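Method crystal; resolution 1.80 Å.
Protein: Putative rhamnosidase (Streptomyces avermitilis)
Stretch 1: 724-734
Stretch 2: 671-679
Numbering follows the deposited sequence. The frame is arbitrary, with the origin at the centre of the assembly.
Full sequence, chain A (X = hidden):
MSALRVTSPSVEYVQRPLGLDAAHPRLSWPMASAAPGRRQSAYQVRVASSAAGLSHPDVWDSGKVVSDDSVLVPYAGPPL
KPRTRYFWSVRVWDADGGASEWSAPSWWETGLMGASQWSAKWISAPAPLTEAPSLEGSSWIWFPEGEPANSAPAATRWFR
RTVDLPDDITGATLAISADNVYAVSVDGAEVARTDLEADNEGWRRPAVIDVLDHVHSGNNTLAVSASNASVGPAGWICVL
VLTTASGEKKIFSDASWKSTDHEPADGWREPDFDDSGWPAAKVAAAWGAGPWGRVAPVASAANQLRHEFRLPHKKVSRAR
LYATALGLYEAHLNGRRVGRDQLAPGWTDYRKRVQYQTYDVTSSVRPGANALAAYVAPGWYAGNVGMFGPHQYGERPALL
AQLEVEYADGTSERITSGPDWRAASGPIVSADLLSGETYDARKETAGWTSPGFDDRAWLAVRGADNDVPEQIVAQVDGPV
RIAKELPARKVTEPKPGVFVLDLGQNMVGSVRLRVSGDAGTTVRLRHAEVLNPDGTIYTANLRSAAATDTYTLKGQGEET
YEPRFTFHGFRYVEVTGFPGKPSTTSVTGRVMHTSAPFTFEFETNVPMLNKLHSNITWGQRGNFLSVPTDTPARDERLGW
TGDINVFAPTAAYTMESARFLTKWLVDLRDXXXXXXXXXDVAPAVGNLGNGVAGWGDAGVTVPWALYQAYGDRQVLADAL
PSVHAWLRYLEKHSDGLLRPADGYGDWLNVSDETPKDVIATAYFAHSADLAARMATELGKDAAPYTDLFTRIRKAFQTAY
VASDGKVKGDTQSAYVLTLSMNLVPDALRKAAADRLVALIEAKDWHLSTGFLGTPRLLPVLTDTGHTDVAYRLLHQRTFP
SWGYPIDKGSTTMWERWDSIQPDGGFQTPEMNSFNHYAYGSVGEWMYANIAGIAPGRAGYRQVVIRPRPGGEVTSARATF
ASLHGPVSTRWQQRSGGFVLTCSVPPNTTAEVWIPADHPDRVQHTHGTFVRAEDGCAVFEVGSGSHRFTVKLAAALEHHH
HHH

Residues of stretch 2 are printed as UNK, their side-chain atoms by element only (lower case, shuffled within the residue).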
ATOM      1  N   HIS A 724      14.369  11.368 -19.087  1.00 24.67           N
ATOM      2  CA  HIS A 724      14.763  12.498 -19.961  1.00 25.91           C
ATOM      3  C   HIS A 724      13.940  13.739 -19.642  1.00 25.61           C
ATOM      4  O   HIS A 724      14.502  14.836 -19.485  1.00 25.50           O
ATOM      5  CB  HIS A 724      14.659  12.134 -21.462  1.00 27.92           C
ATOM      6  CG  HIS A 724      15.174  13.202 -22.388  1.00 31.99           C
ATOM      7  ND1 HIS A 724      16.467  13.209 -22.876  1.00 36.24           N
ATOM      8  CD2 HIS A 724      14.579  14.307 -22.900  1.00 37.70           C
ATOM      9  CE1 HIS A 724      16.644  14.266 -23.654  1.00 38.25           C
ATOM     10  NE2 HIS A 724      15.513  14.952 -23.685  1.00 40.02           N
ATOM     11  N   ALA A 725      12.616  13.583 -19.527  1.00 23.16           N
ATOM     12  CA  ALA A 725      11.746  14.717 -19.281  1.00 23.30           C
ATOM     13  C   ALA A 725      11.999  15.329 -17.899  1.00 22.25           C
ATOM     14  O   ALA A 725      11.874  16.541 -17.736  1.00 24.21           O
ATOM     15  CB  ALA A 725      10.286  14.329 -19.447  1.00 22.10           C
ATOM     16  N   TRP A 726      12.352  14.483 -16.922  1.00 21.78           N
ATOM     17  CA  TRP A 726      12.658  14.912 -15.549  1.00 20.94           C
ATOM     18  C   TRP A 726      13.939  15.725 -15.572  1.00 23.11           C
ATOM     19  O   TRP A 726      13.989  16.805 -14.965  1.00 23.23           O
ATOM     20  CB  TRP A 726      12.805  13.689 -14.647  1.00 19.93           C
ATOM     21  CG  TRP A 726      13.293  13.861 -13.243  1.00 19.34           C
ATOM     22  CD1 TRP A 726      14.311  13.171 -12.660  1.00 20.16           C
ATOM     23  CD2 TRP A 726      12.710  14.661 -12.209  1.00 19.29           C
ATOM     24  NE1 TRP A 726      14.416  13.484 -11.333  1.00 20.08           N
ATOM     25  CE2 TRP A 726      13.464  14.429 -11.033  1.00 19.56           C
ATOM     26  CE3 TRP A 726      11.632  15.571 -12.166  1.00 19.40           C
ATOM     27  CZ2 TRP A 726      13.186  15.059  -9.815  1.00 19.51           C
ATOM     28  CZ3 TRP A 726      11.362  16.234 -10.929  1.00 19.50           C
ATOM     29  CH2 TRP A 726      12.146  15.968  -9.786  1.00 19.84           C
ATOM     30  N   LEU A 727      14.952  15.238 -16.297  1.00 23.06           N
ATOM     31  CA  LEU A 727      16.257  15.937 -16.331  1.00 24.24           C
ATOM     32  C   LEU A 727      16.120  17.293 -17.003  1.00 25.67           C
ATOM     33  O   LEU A 727      16.780  18.285 -16.597  1.00 28.53           O
ATOM     34  CB  LEU A 727      17.334  15.089 -17.034  1.00 23.12           C
ATOM     35  CG  LEU A 727      17.886  13.885 -16.251  1.00 24.71           C
ATOM     36  CD1 LEU A 727      18.718  12.981 -17.146  1.00 24.32           C
ATOM     37  CD2 LEU A 727      18.659  14.279 -14.996  1.00 23.52           C
ATOM     38  N   ARG A 728      15.283  17.340 -18.038  1.00 23.85           N
ATOM     39  CA  ARG A 728      14.988  18.572 -18.765  1.00 26.36           C
ATOM     40  C   ARG A 728      14.288  19.577 -17.845  1.00 28.39           C
ATOM     41  O   ARG A 728      14.651  20.770 -17.811  1.00 26.12           O
ATOM     42  CB  ARG A 728      14.186  18.276 -20.021  1.00 28.44           C
ATOM     43  CG  ARG A 728      13.547  19.481 -20.674  1.00 33.04           C
ATOM     44  CD  ARG A 728      12.656  19.025 -21.808  1.00 38.82           C
ATOM     45  NE  ARG A 728      13.438  18.548 -22.945  1.00 44.51           N
ATOM     46  CZ  ARG A 728      12.913  17.901 -23.986  1.00 49.50           C
ATOM     47  NH1 ARG A 728      11.608  17.652 -24.018  1.00 48.77           N
ATOM     48  NH2 ARG A 728      13.692  17.502 -24.993  1.00 47.62           N
ATOM     49  N   TYR A 729      13.318  19.086 -17.071  1.00 25.75           N
ATOM     50  CA  TYR A 729      12.688  19.875 -16.019  1.00 25.63           C
ATOM     51  C   TYR A 729      13.714  20.405 -15.024  1.00 25.39           C
ATOM     52  O   TYR A 729      13.669  21.581 -14.652  1.00 29.68           O
ATOM     53  CB  TYR A 729      11.611  19.048 -15.263  1.00 24.06           C
ATOM     54  CG  TYR A 729      11.131  19.735 -13.996  1.00 23.20           C
ATOM     55  CD1 TYR A 729      10.066  20.642 -14.028  1.00 22.90           C
ATOM     56  CD2 TYR A 729      11.765  19.498 -12.766  1.00 23.35           C
ATOM     57  CE1 TYR A 729       9.651  21.297 -12.870  1.00 23.62           C
ATOM     58  CE2 TYR A 729      11.328  20.112 -11.606  1.00 23.75           C
ATOM     59  CZ  TYR A 729      10.293  21.019 -11.670  1.00 23.38           C
ATOM     60  OH  TYR A 729       9.904  21.627 -10.513  1.00 26.84           O
ATOM     61  N   LEU A 730      14.637  19.559 -14.590  1.00 24.69           N
ATOM     62  CA  LEU A 730      15.579  19.942 -13.550  1.00 26.50           C
ATOM     63  C   LEU A 730      16.584  20.979 -14.062  1.00 30.05           C
ATOM     64  O   LEU A 730      16.995  21.870 -13.322  1.00 32.91           O
ATOM     65  CB  LEU A 730      16.327  18.722 -13.030  1.00 23.45           C
ATOM     66  CG  LEU A 730      15.518  17.758 -12.133  1.00 22.49           C
ATOM     67  CD1 LEU A 730      16.361  16.524 -11.870  1.00 22.28           C
ATOM     68  CD2 LEU A 730      15.057  18.397 -10.818  1.00 22.00           C
ATOM     69  N   GLU A 731      16.995  20.841 -15.315  1.00 29.29           N
ATOM     70  CA  GLU A 731      17.910  21.824 -15.919  1.00 32.31           C
ATOM     71  C   GLU A 731      17.239  23.186 -16.067  1.00 32.18           C
ATOM     72  O   GLU A 731      17.858  24.217 -15.807  1.00 33.11           O
ATOM     73  CB  GLU A 731      18.423  21.328 -17.271  1.00 35.47           C
ATOM     74  CG  GLU A 731      19.291  22.338 -18.005  1.00 42.44           C
ATOM     75  CD  GLU A 731      20.307  21.692 -18.937  1.00 51.78           C
ATOM     76  OE1 GLU A 731      19.959  20.700 -19.621  1.00 51.63           O
ATOM     77  OE2 GLU A 731      21.462  22.185 -18.987  1.00 57.63           O
ATOM     78  N   LYS A 732      15.971  23.192 -16.469  1.00 31.39           N
ATOM     79  CA  LYS A 732      15.209  24.434 -16.572  1.00 32.53           C
ATOM     80  C   LYS A 732      15.065  25.127 -15.204  1.00 31.95           C
ATOM     81  O   LYS A 732      15.172  26.350 -15.103  1.00 30.37           O
ATOM     82  CB  LYS A 732      13.841  24.162 -17.189  1.00 34.74           C
ATOM     83  CG  LYS A 732      13.071  25.420 -17.545  1.00 44.95           C
ATOM     84  CD  LYS A 732      11.665  25.085 -18.020  1.00 52.54           C
ATOM     85  CE  LYS A 732      10.885  26.354 -18.334  1.00 57.58           C
ATOM     86  NZ  LYS A 732       9.425  26.085 -18.242  1.00 63.95           N
ATOM     87  N   HIS A 733      14.845  24.340 -14.157  1.00 28.95           N
ATOM     88  CA  HIS A 733      14.739  24.845 -12.779  1.00 29.78           C
ATOM     89  C   HIS A 733      16.048  24.759 -11.984  1.00 29.38           C
ATOM     90  O   HIS A 733      16.121  24.173 -10.890  1.00 28.57           O
ATOM     91  CB  HIS A 733      13.554  24.160 -12.077  1.00 31.21           C
ATOM     92  CG  HIS A 733      12.263  24.378 -12.795  1.00 32.90           C
ATOM     93  ND1 HIS A 733      11.332  25.302 -12.381  1.00 34.19           N
ATOM     94  CD2 HIS A 733      11.783  23.850 -13.946  1.00 35.81           C
ATOM     95  CE1 HIS A 733      10.310  25.306 -13.220  1.00 35.17           C
ATOM     96  NE2 HIS A 733      10.561  24.436 -14.182  1.00 38.88           N
ATOM     97  N   SER A 734      17.089  25.369 -12.560  1.00 30.81           N
ATOM     98  CA  SER A 734      18.414  25.465 -11.936  1.00 31.47           C
ATOM     99  C   SER A 734      19.145  26.686 -12.529  1.00 30.93           C
ATOM    100  O   SER A 734      18.763  27.186 -13.584  1.00 28.27           O
ATOM    101  CB  SER A 734      19.233  24.194 -12.175  1.00 31.84           C
ATOM    102  OG  SER A 734      19.442  24.034 -13.558  1.00 35.47           O
ATOM    103  N   UNK A 671       1.322  10.201 -13.373  1.00 20.84           N
ATOM    104  CA  UNK A 671       1.184  11.451 -12.588  1.00 20.44           C
ATOM    105  C   UNK A 671       2.186  12.537 -13.002  1.00 20.48           C
ATOM    106  O   UNK A 671       2.061  13.701 -12.559  1.00 22.89           O
ATOM    107  c   UNK A 671       1.305  11.179 -11.102  1.00 21.70           C
ATOM    108  N   UNK A 672       3.168  12.169 -13.810  1.00 19.90           N
ATOM    109  CA  UNK A 672       4.248  13.142 -14.166  1.00 20.96           C
ATOM    110  C   UNK A 672       3.615  14.377 -14.809  1.00 21.54           C
ATOM    111  O   UNK A 672       2.722  14.264 -15.679  1.00 21.66           O
ATOM    112  c   UNK A 672       5.299  12.486 -15.064  1.00 21.99           C
ATOM    113  n   UNK A 672       8.901  13.054 -16.043  1.00 21.33           N
ATOM    114  c   UNK A 672       7.662  12.541 -16.022  1.00 23.50           C
ATOM    115  c   UNK A 672       6.596  13.308 -15.248  1.00 21.18           C
ATOM    116  o   UNK A 672       7.384  11.490 -16.570  1.00 25.28           O
ATOM    117  N   UNK A 673       4.036  15.568 -14.380  1.00 22.14           N
ATOM    118  CA  UNK A 673       3.341  16.769 -14.857  1.00 20.91           C
ATOM    119  C   UNK A 673       3.740  17.054 -16.292  1.00 22.85           C
ATOM    120  O   UNK A 673       4.734  16.498 -16.787  1.00 23.37           O
ATOM    121  c   UNK A 673       3.460  17.710 -12.544  1.00 24.72           C
ATOM    122  c   UNK A 673       3.656  18.008 -14.026  1.00 23.07           C
ATOM    123  o   UNK A 673       5.006  18.426 -14.314  1.00 22.99           O
ATOM    124  N   UNK A 674       2.955  17.914 -16.946  1.00 23.85           N
ATOM    125  CA  UNK A 674       3.157  18.230 -18.359  1.00 27.75           C
ATOM    126  C   UNK A 674       4.503  18.913 -18.585  1.00 29.78           C
ATOM    127  O   UNK A 674       4.990  18.911 -19.698  1.00 34.58           O
ATOM    128  c   UNK A 674       2.045  19.111 -18.890  1.00 26.96           C
ATOM    129  o   UNK A 674       1.993  20.357 -18.197  1.00 27.58           O
ATOM    130  N   UNK A 675       5.096  19.507 -17.558  1.00 31.23           N
ATOM    131  CA  UNK A 675       6.444  20.062 -17.728  1.00 32.13           C
ATOM    132  C   UNK A 675       7.553  19.123 -17.224  1.00 31.51           C
ATOM    133  O   UNK A 675       8.720  19.516 -17.063  1.00 28.79           O
ATOM    134  o   UNK A 675       5.593  20.739 -15.131  1.00 53.32           O
ATOM    135  o   UNK A 675       6.947  22.462 -15.059  1.00 54.43           O
ATOM    136  c   UNK A 675       6.346  21.563 -15.686  1.00 47.36           C
ATOM    137  c   UNK A 675       6.538  21.489 -17.178  1.00 40.03           C
ATOM    138  N   UNK A 676       7.179  17.868 -16.997  1.00 25.83           N
ATOM    139  CA  UNK A 676       8.155  16.784 -16.752  1.00 25.90           C
ATOM    140  C   UNK A 676       8.541  16.556 -15.305  1.00 23.95           C
ATOM    141  O   UNK A 676       9.490  15.818 -15.010  1.00 25.16           O
ATOM    142  N   UNK A 677       7.825  17.189 -14.372  1.00 22.93           N
ATOM    143  CA  UNK A 677       8.165  17.013 -12.977  1.00 21.28           C
ATOM    144  C   UNK A 677       7.495  15.727 -12.432  1.00 21.71           C
ATOM    145  O   UNK A 677       6.278  15.574 -12.546  1.00 21.18           O
ATOM    146  c   UNK A 677       7.729  18.241 -12.162  1.00 22.26           C
ATOM    147  N   UNK A 678       8.290  14.836 -11.842  1.00 20.43           N
ATOM    148  CA  UNK A 678       7.705  13.766 -11.004  1.00 21.62           C
ATOM    149  C   UNK A 678       7.061  14.380  -9.735  1.00 23.41           C
ATOM    150  O   UNK A 678       7.616  15.307  -9.136  1.00 24.27           O
ATOM    151  c   UNK A 678       8.282  11.109 -12.519  1.00 21.56           C
ATOM    152  c   UNK A 678      10.572  11.771 -12.178  1.00 22.98           C
ATOM    153  c   UNK A 678       8.784  12.749 -10.645  1.00 21.16           C
ATOM    154  c   UNK A 678      10.963  10.923 -13.218  1.00 23.33           C
ATOM    155  c   UNK A 678       8.672  10.286 -13.580  1.00 20.87           C
ATOM    156  c   UNK A 678      10.004  10.183 -13.922  1.00 21.85           C
ATOM    157  c   UNK A 678       9.222  11.869 -11.807  1.00 21.97           C
ATOM    158  N   UNK A 679       5.913  13.837  -9.314  1.00 24.02           N
ATOM    159  CA  UNK A 679       5.156  14.312  -8.134  1.00 22.55           C
ATOM    160  C   UNK A 679       5.693  13.760  -6.805  1.00 23.40           C
ATOM    161  O   UNK A 679       6.486  12.812  -6.780  1.00 21.74           O
ATOM    162  o   UNK A 679       3.557  12.527  -8.566  1.00 22.64           O
ATOM    163  c   UNK A 679       3.658  13.942  -8.288  1.00 24.26           C
ATOM    164  c   UNK A 679       3.006  14.732  -9.448  1.00 22.24           C
TER
HETATM  165  O   HOH W   1      10.593  18.343 -19.340  1.00 36.53           O
HETATM  166  O   HOH W   2       8.551  24.053 -16.381  1.00 47.19           O

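Position 671 carries a single side-chain carbon, the mark of alanine, and Ala671 lies out of reach of the helix. Position 672 has three carbons in a row, the third bearing one oxygen and one nitrogen: a terminal amide, hence glutamine. The extended chain of Gln672 (chi1 and chi2 both t) sets NE2 3.9 Å from Ala725 CB, while NE2 also donates to the backbone O of position 676 at 3.0 Å.

Position 673 branches at its first carbon into one oxygen and one carbon, so it is threonine. Thr673 makes no contact with the helix, yet its OG1 accepts from the backbone N of position 677 at 3.1 Å, helping to hold the loop's shape. Position 674, one carbon then one oxygen, is serine; Ser674 sits on the turn, out of reach.

Position 675 has two carbons, the second carrying two oxygens: a carboxylate on a short stem, hence aspartate. Asp675 OD1 accepts from Thr673 OG1 at 2.5 Å, and OD2 approaches Tyr729 CE1 at 3.7 Å. Position 676 has no side-chain atoms and is glycine. The rule here is strict: an ideal CB on Gly676 would fall 2.5 Å from Ala725 O, and its phi/psi of 90/10 would also jam that CB against the preceding carbonyl.

Position 677 shows one carbon, so alanine. Ala677 CB lies over the face of the Tyr729 ring, 3.7 Å from its centroid, a CH-pi contact that one methyl suffices to make. Position 678 has one carbon leading to a ring of six carbons with no oxygen beyond it: phenylalanine. Phe678 CD2 lies over one face of the Trp726 ring, 3.6 Å from Trp726 CG, with the two ring planes at 50°. Position 679 again branches into one oxygen and one carbon; Thr679 points away from the helix.

The contact joins a helix to a loop whose type I turn, Thr673 to Gly676, is closed by Gly676 N donating to Thr673 O at 2.8 Å. Glycine leaves room for the backbones to come close, with 4.9 Å between Gly676 CA and Ala725 CA, and Gly676 O meets Trp726 CA at 3.3 Å in a CA-H...O contact. No direct hydrogen bond crosses the interface; water does that work. One water donates to both Asp675 O and Ala725 O, and another donates to Asp675 OD2 while accepting from Lys732 NZ. Ala677 and Phe678 pack on the rings of Tyr729 and Trp726, while water links the polar groups.

Stretch 2, residues 671-679: AQTSDGAFT
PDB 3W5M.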